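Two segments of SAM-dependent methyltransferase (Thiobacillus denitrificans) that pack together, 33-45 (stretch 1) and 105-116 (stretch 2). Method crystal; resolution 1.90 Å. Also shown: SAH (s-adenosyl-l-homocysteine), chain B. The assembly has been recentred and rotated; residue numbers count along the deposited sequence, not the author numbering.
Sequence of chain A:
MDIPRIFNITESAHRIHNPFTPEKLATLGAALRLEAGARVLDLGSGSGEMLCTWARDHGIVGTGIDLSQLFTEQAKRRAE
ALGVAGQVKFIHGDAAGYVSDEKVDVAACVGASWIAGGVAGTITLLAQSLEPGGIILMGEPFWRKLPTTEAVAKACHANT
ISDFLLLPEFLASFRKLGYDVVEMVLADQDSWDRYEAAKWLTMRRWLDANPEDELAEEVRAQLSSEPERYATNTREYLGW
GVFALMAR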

# COMPACT_ATOMS: atom_id res chain seq x y z
N ARG A 33 -7.06 44.68 7.84
CA ARG A 33 -7.64 45.73 8.69
C ARG A 33 -7.08 47.07 8.27
O ARG A 33 -6.56 47.81 9.06
N LEU A 34 -7.11 47.30 6.97
CA LEU A 34 -6.55 48.50 6.42
C LEU A 34 -7.40 49.69 6.86
O LEU A 34 -8.62 49.64 6.68
N GLU A 35 -6.72 50.74 7.31
CA GLU A 35 -7.35 51.97 7.71
C GLU A 35 -7.23 52.99 6.59
O GLU A 35 -6.31 52.96 5.79
N ALA A 36 -8.19 53.90 6.54
CA ALA A 36 -8.18 54.97 5.55
C ALA A 36 -6.87 55.73 5.76
O ALA A 36 -6.42 55.97 6.89
N GLY A 37 -6.23 56.09 4.67
CA GLY A 37 -4.97 56.81 4.74
C GLY A 37 -3.76 55.92 4.82
O GLY A 37 -2.63 56.41 4.62
N ALA A 38 -3.94 54.61 5.05
CA ALA A 38 -2.80 53.73 5.09
C ALA A 38 -2.07 53.78 3.74
O ALA A 38 -2.72 53.85 2.70
N ARG A 39 -0.73 53.72 3.77
CA ARG A 39 0.11 53.80 2.58
C ARG A 39 0.56 52.38 2.18
O ARG A 39 1.06 51.62 3.00
N VAL A 40 0.40 52.07 0.91
CA VAL A 40 0.74 50.76 0.36
C VAL A 40 1.70 50.95 -0.80
O VAL A 40 1.47 51.78 -1.65
N LEU A 41 2.76 50.15 -0.83
CA LEU A 41 3.66 50.00 -1.97
C LEU A 41 3.46 48.61 -2.55
O LEU A 41 3.46 47.61 -1.80
N ASP A 42 3.28 48.54 -3.87
CA ASP A 42 3.03 47.24 -4.56
C ASP A 42 4.06 47.11 -5.68
O ASP A 42 4.02 47.85 -6.66
N LEU A 43 5.02 46.20 -5.51
CA LEU A 43 6.03 45.94 -6.55
C LEU A 43 5.60 44.77 -7.46
O LEU A 43 5.45 43.63 -7.00
N GLY A 44 5.47 45.05 -8.75
CA GLY A 44 4.89 44.11 -9.70
C GLY A 44 3.39 44.14 -9.60
O GLY A 44 2.74 43.08 -9.43
N SER A 45 2.84 45.35 -9.71
CA SER A 45 1.45 45.61 -9.41
C SER A 45 0.40 45.19 -10.48
O SER A 45 -0.80 45.36 -10.26
N ASP A 105 2.85 51.47 5.23
CA ASP A 105 2.24 50.60 6.22
C ASP A 105 2.15 49.15 5.73
O ASP A 105 2.10 48.22 6.53
N VAL A 106 2.07 49.00 4.42
CA VAL A 106 2.03 47.69 3.76
C VAL A 106 2.94 47.72 2.54
O VAL A 106 2.77 48.56 1.63
N ALA A 107 3.93 46.83 2.51
CA ALA A 107 4.83 46.71 1.37
C ALA A 107 4.67 45.31 0.78
O ALA A 107 4.84 44.29 1.49
N ALA A 108 4.28 45.26 -0.49
CA ALA A 108 3.77 44.02 -1.10
C ALA A 108 4.52 43.64 -2.35
O ALA A 108 4.89 44.48 -3.13
N CYS A 109 4.74 42.35 -2.54
CA CYS A 109 5.11 41.81 -3.83
C CYS A 109 4.25 40.52 -4.01
O CYS A 109 4.50 39.48 -3.39
N VAL A 110 3.24 40.62 -4.87
CA VAL A 110 2.27 39.58 -5.03
C VAL A 110 2.55 38.81 -6.33
O VAL A 110 2.05 39.12 -7.40
N GLY A 111 3.39 37.82 -6.21
CA GLY A 111 3.77 36.93 -7.31
C GLY A 111 4.79 37.52 -8.26
O GLY A 111 4.66 37.37 -9.49
N ALA A 112 5.76 38.28 -7.76
CA ALA A 112 6.82 38.81 -8.60
C ALA A 112 8.16 38.81 -7.89
O ALA A 112 9.00 39.65 -8.14
N SER A 113 8.42 37.80 -7.07
CA SER A 113 9.59 37.85 -6.17
C SER A 113 10.96 37.62 -6.88
O SER A 113 11.99 37.80 -6.26
N TRP A 114 10.98 37.23 -8.15
CA TRP A 114 12.24 37.21 -8.92
C TRP A 114 12.87 38.61 -9.05
O TRP A 114 14.04 38.73 -9.36
N ILE A 115 12.08 39.66 -8.85
CA ILE A 115 12.55 41.04 -8.78
C ILE A 115 13.76 41.22 -7.87
O ILE A 115 14.68 41.99 -8.18
N ALA A 116 13.81 40.52 -6.75
CA ALA A 116 14.95 40.61 -5.87
C ALA A 116 15.52 39.26 -5.65
O ALA A 116 16.12 39.01 -4.62

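How does stretch 1 first reach its partner? In Leu34 (chi1 m, chi2 t) the CA-to-CB bond points sideways to stretch 2, but the side-chain end comes nearer and CD2 lies 3.9 Å from Val106 CG2, an apolar contact. At the end of the type II turn from Glu35, Ala38 CB sits 4.0 Å from Asp105 OD2.

What holds Arg39 to Asp105? The CA-to-CB bond of Asp105 (chi1 m) points toward stretch 1, and Asp105 OD2 accepts a nearly straight hydrogen bond from Arg39 N at 2.8 Å. The arginine side chain, m, t, m along chi1 to chi3, folds back to the same group: Arg39 NE to Asp105 OD2 and Arg39 NH1 to Asp105 OD1 are both weak bonds of 3.4 Å within a salt bridge. Asp105 thus grips main chain and side chain together.

How do the side chains alternate once the strands run parallel? Val40 and Val106, both t, share a face with Asp42 and Ala108; Val40 CG1 approaches Val106 CB at 4.2 Å. Leu41, t and p, turns to the other face with Ala107, while its main-chain N bonds to Val106 O at 2.9 Å. Asp42, chi1 t, brings OD1 to 3.9 Å from Ala108 CB.

What happens where the strands end at the ligand? Leu43, m and t, points sideways, with its CB 3.9 Å from Ala108 O and its carbonyl O 3.6 Å from Cys109 SG. Gly44 has no side chain; a CB there would clash with Ala112 CB, which points toward stretch 1, as does Ile115. The SAH amino N donates to Gly44 O at 2.8 Å and to Val110 O at 3.0 Å, linking the loop after the first strand to the end of the second, while Ile115 CG1 lies 3.6 Å from SAH C6.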

# COMPACT_ATOMS: atom_id res chain seq x y z
CB ARG A 33 -7.36 45.46 10.20
CG ARG A 33 -7.85 44.07 10.57
CD ARG A 33 -7.56 43.72 12.01
NE ARG A 33 -7.71 42.27 12.14
CZ ARG A 33 -7.35 41.55 13.20
NH1 ARG A 33 -7.51 40.22 13.11
NH2 ARG A 33 -6.90 42.15 14.33
CB LEU A 34 -6.61 48.45 4.91
CG LEU A 34 -5.78 47.32 4.26
CD1 LEU A 34 -6.15 47.23 2.78
CD2 LEU A 34 -4.29 47.54 4.49
CB GLU A 35 -6.71 52.45 9.01
CG GLU A 35 -7.00 51.42 10.09
CD GLU A 35 -6.27 51.61 11.41
OE1 GLU A 35 -6.42 52.70 12.03
OE2 GLU A 35 -5.61 50.62 11.86
CB ALA A 36 -9.40 55.85 5.74
CB ALA A 38 -3.22 52.29 5.39
CB ARG A 39 1.34 54.67 2.80
CG ARG A 39 1.04 56.15 3.10
CD ARG A 39 2.17 56.85 3.91
NE ARG A 39 2.49 56.07 5.14
CZ ARG A 39 3.43 56.36 6.04
NH1 ARG A 39 3.61 55.52 7.06
NH2 ARG A 39 4.22 57.46 5.92
CB VAL A 40 -0.51 50.05 -0.19
CG1 VAL A 40 -0.15 48.63 -0.65
CG2 VAL A 40 -1.58 50.02 0.86
CB LEU A 41 5.11 50.13 -1.54
CG LEU A 41 6.18 49.92 -2.63
CD1 LEU A 41 6.13 51.01 -3.69
CD2 LEU A 41 7.55 49.85 -1.99
CB ASP A 42 1.60 47.18 -5.07
CG ASP A 42 1.18 45.76 -5.52
OD1 ASP A 42 1.92 44.73 -5.28
OD2 ASP A 42 0.06 45.68 -6.13
CB LEU A 43 7.36 45.60 -5.92
CG LEU A 43 7.91 46.68 -4.98
CD1 LEU A 43 9.32 46.33 -4.56
CD2 LEU A 43 7.90 48.06 -5.65
CB SER A 45 1.26 47.07 -9.01
OG SER A 45 1.76 47.93 -9.98
CB ASP A 105 0.86 51.16 6.55
CG ASP A 105 0.96 52.63 7.02
OD1 ASP A 105 1.70 52.85 7.98
OD2 ASP A 105 0.48 53.54 6.33
CB VAL A 106 0.60 47.33 3.30
CG1 VAL A 106 0.58 45.95 2.64
CG2 VAL A 106 -0.41 47.36 4.44
CB ALA A 107 6.27 46.98 1.78
CB ALA A 108 2.31 44.17 -1.45
CB CYS A 109 6.59 41.48 -3.89
SG CYS A 109 7.12 40.86 -5.53
CB VAL A 110 0.87 40.16 -4.94
CG1 VAL A 110 -0.22 39.05 -5.02
CG2 VAL A 110 0.71 40.89 -3.61
CB ALA A 112 6.45 40.19 -9.10
CB SER A 113 9.41 36.89 -5.00
OG SER A 113 9.18 35.56 -5.47
CB TRP A 114 12.02 36.60 -10.32
CG TRP A 114 11.00 37.34 -11.09
CD1 TRP A 114 11.15 38.54 -11.74
CD2 TRP A 114 9.60 36.97 -11.23
NE1 TRP A 114 9.95 38.91 -12.33
CE2 TRP A 114 8.99 37.98 -12.03
CE3 TRP A 114 8.83 35.91 -10.76
CZ2 TRP A 114 7.62 37.95 -12.36
CZ3 TRP A 114 7.46 35.87 -11.10
CH2 TRP A 114 6.88 36.87 -11.90
CB ILE A 115 11.32 41.90 -8.38
CG1 ILE A 115 10.59 42.32 -9.65
CG2 ILE A 115 11.60 43.02 -7.44
CD1 ILE A 115 9.17 42.73 -9.40
CB ALA A 116 14.56 41.25 -4.56
N SAH B . 0.58 41.56 -8.47
CA SAH B . -0.16 41.55 -9.79
CB SAH B . 0.73 41.00 -10.89
CG SAH B . 1.28 39.57 -10.73
SD SAH B . 1.96 38.90 -12.22
C SAH B . -1.45 40.78 -9.74
O SAH B . -1.62 39.93 -8.84
OXT SAH B . -2.36 40.97 -10.57
C5' SAH B . 3.71 39.38 -12.23
C4' SAH B . 3.87 40.86 -12.60
O4' SAH B . 5.23 41.26 -12.43
C3' SAH B . 3.47 41.20 -14.04
O3' SAH B . 2.47 42.23 -14.00
C2' SAH B . 4.76 41.70 -14.71
O2' SAH B . 4.53 42.78 -15.60
C1' SAH B . 5.52 42.18 -13.51
N9 SAH B . 6.99 42.27 -13.57
C8 SAH B . 7.86 41.32 -14.05
N7 SAH B . 9.10 41.70 -13.87
C5 SAH B . 9.03 42.95 -13.25
C6 SAH B . 10.01 43.88 -12.82
N6 SAH B . 11.33 43.61 -12.96
N1 SAH B . 9.62 45.03 -12.22
C2 SAH B . 8.29 45.27 -12.09
N3 SAH B . 7.28 44.47 -12.49
C4 SAH B . 7.72 43.30 -13.06